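Local atomic coordinates of ADP-ribosyltransferase (Staphylococcus aureus, PDB entry 1OJQ), a protein that probably transfers ADP-ribose from NAD+ to target proteins, as a C3-type mono-ADP-ribosyltransferase exoenzyme. Residues A[151-156]-A[202-207]. Sequence-based numbering, arbitrary orientation.
Sequences PIELKL and KIIITA
Glu-153 and Lys-202 meet because Glu-153 sets CG anti to its backbone N and stays extended to the carboxylate, while Lys-202, also anti at chi1, bends at chi3 (83°) and brings its ammonium to OE2 of Glu-153 from above the carboxylate plane. The resulting salt bridge, Lys-202 NZ to Glu-153 OE2, measures 2.9 Å, and NZ lies 53° out of that plane. Ser-143 OG also hydrogen-bonds OE2, so two polar groups grip this oxygen. The other oxygen, OE1, rests against Ile-204 CD1 at 3.6 Å, the two side chains running alongside each other. On the same face Lys-155 and Thr-206 also lie side by side; one water accepts from Lys-155 NZ and joins it to Thr-206 OG1.

The backbones run parallel, their axes 17° apart. Evidence for the pairing is an alternating ladder: Pro-151 O accepts from Ile-203 N (2.7 Å), Ile-203 O from Glu-153 N (2.8 Å), and the pattern repeats up to Ala-207. The reverse face is apolar: Ile-152 CG2 meets Ile-205 CD1 at 3.8 Å, and Leu-156 CD2 touches Ala-207 CB.

Together the strands form the parallel pair of the five-stranded, otherwise antiparallel sheet of this ADP-ribosyltransferase exoenzyme fold. Strand 81-87, whose NAD-binding Leu-86 touches the Glu-153 side chain, flanks 152-158, while strand 187-196 borders 203-209 on the opposite side.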
loop_
_atom_site.group_PDB
_atom_site.type_symbol
_atom_site.label_atom_id
_atom_site.label_comp_id
_atom_site.label_asym_id
_atom_site.label_seq_id
_atom_site.Cartn_x
_atom_site.Cartn_y
_atom_site.Cartn_z
ATOM N N PRO A 151 -8.670 11.259 -2.518
ATOM C CA PRO A 151 -9.116 11.830 -1.234
ATOM C C PRO A 151 -8.345 11.347 -0.011
ATOM O O PRO A 151 -8.201 12.081 0.957
ATOM C CB PRO A 151 -10.560 11.326 -1.097
ATOM C CG PRO A 151 -10.984 11.036 -2.499
ATOM C CD PRO A 151 -9.742 10.480 -3.155
ATOM N N ILE A 152 -7.873 10.110 -0.037
ATOM C CA ILE A 152 -7.248 9.505 1.144
ATOM C C ILE A 152 -5.797 9.141 0.854
ATOM O O ILE A 152 -5.467 8.598 -0.196
ATOM C CB ILE A 152 -8.034 8.260 1.564
ATOM C CG1 ILE A 152 -9.437 8.630 2.104
ATOM C CG2 ILE A 152 -7.317 7.381 2.565
ATOM C CD1 ILE A 152 -10.286 7.393 2.282
ATOM N N GLU A 153 -4.938 9.445 1.809
ATOM C CA GLU A 153 -3.554 8.964 1.778
ATOM C C GLU A 153 -3.311 8.057 2.978
ATOM O O GLU A 153 -3.373 8.517 4.132
ATOM C CB GLU A 153 -2.591 10.137 1.822
ATOM C CG GLU A 153 -1.117 9.739 1.819
ATOM C CD GLU A 153 -0.245 10.961 2.100
ATOM O OE1 GLU A 153 0.060 11.181 3.288
ATOM O OE2 GLU A 153 0.113 11.689 1.147
ATOM N N LEU A 154 -3.072 6.783 2.704
ATOM C CA LEU A 154 -2.664 5.813 3.719
ATOM C C LEU A 154 -1.141 5.905 3.829
ATOM O O LEU A 154 -0.436 5.588 2.870
ATOM C CB LEU A 154 -3.151 4.420 3.343
ATOM C CG LEU A 154 -2.854 3.277 4.297
ATOM C CD1 LEU A 154 -3.393 3.508 5.705
ATOM C CD2 LEU A 154 -3.424 1.972 3.719
ATOM N N LYS A 155 -0.677 6.366 4.981
ATOM C CA LYS A 155 0.742 6.621 5.257
ATOM C C LYS A 155 1.248 5.555 6.202
ATOM O O LYS A 155 0.888 5.482 7.383
ATOM C CB LYS A 155 0.849 8.052 5.783
ATOM C CG LYS A 155 2.186 8.443 6.377
ATOM C CD LYS A 155 2.206 9.906 6.812
ATOM C CE LYS A 155 3.530 10.263 7.478
ATOM N NZ LYS A 155 3.500 11.652 8.039
ATOM N N LEU A 156 2.078 4.657 5.677
ATOM C CA LEU A 156 2.439 3.443 6.394
ATOM C C LEU A 156 3.899 3.394 6.816
ATOM O O LEU A 156 4.775 3.425 5.949
ATOM C CB LEU A 156 2.165 2.219 5.512
ATOM C CG LEU A 156 0.714 2.012 5.086
ATOM C CD1 LEU A 156 0.630 0.764 4.189
ATOM C CD2 LEU A 156 -0.201 1.895 6.287
ATOM N N LYS A 202 -7.307 16.592 1.823
ATOM C CA LYS A 202 -6.831 15.216 1.802
ATOM C C LYS A 202 -7.020 14.610 3.191
ATOM O O LYS A 202 -6.807 15.285 4.202
ATOM C CB LYS A 202 -5.366 15.172 1.366
ATOM C CG LYS A 202 -4.864 13.799 0.957
ATOM C CD LYS A 202 -3.536 13.913 0.222
ATOM C CE LYS A 202 -2.370 14.022 1.190
ATOM N NZ LYS A 202 -1.062 14.229 0.489
ATOM N N ILE A 203 -7.442 13.350 3.255
ATOM C CA ILE A 203 -7.541 12.680 4.546
ATOM C C ILE A 203 -6.336 11.762 4.735
ATOM O O ILE A 203 -6.117 10.845 3.944
ATOM C CB ILE A 203 -8.865 11.903 4.651
ATOM C CG1 ILE A 203 -10.083 12.812 4.441
ATOM C CG2 ILE A 203 -8.981 11.156 5.976
ATOM C CD1 ILE A 203 -11.365 12.052 4.143
ATOM N N ILE A 204 -5.546 11.985 5.793
ATOM C CA ILE A 204 -4.354 11.158 5.979
ATOM C C ILE A 204 -4.545 10.173 7.129
ATOM O O ILE A 204 -4.796 10.536 8.287
ATOM C CB ILE A 204 -3.124 12.054 6.204
ATOM C CG1 ILE A 204 -2.902 13.080 5.073
ATOM C CG2 ILE A 204 -1.866 11.214 6.421
ATOM C CD1 ILE A 204 -1.588 13.819 5.175
ATOM N N ILE A 205 -4.451 8.883 6.810
ATOM C CA ILE A 205 -4.510 7.805 7.783
ATOM C C ILE A 205 -3.081 7.322 8.021
ATOM O O ILE A 205 -2.475 6.785 7.090
ATOM C CB ILE A 205 -5.386 6.625 7.311
ATOM C CG1 ILE A 205 -6.797 7.059 6.903
ATOM C CG2 ILE A 205 -5.404 5.511 8.360
ATOM C CD1 ILE A 205 -7.605 6.042 6.133
ATOM N N THR A 206 -2.537 7.560 9.212
ATOM C CA THR A 206 -1.159 7.176 9.515
ATOM C C THR A 206 -1.173 5.860 10.272
ATOM O O THR A 206 -1.964 5.720 11.207
ATOM C CB THR A 206 -0.431 8.231 10.350
ATOM O OG1 THR A 206 -0.417 9.477 9.627
ATOM C CG2 THR A 206 1.007 7.787 10.606
ATOM N N ALA A 207 -0.368 4.884 9.878
ATOM C CA ALA A 207 -0.405 3.571 10.515
ATOM C C ALA A 207 0.973 2.912 10.548
ATOM O O ALA A 207 1.888 3.267 9.794
ATOM C CB ALA A 207 -1.394 2.671 9.768
HETATM O O HOH W 1 1.743 11.253 10.181
#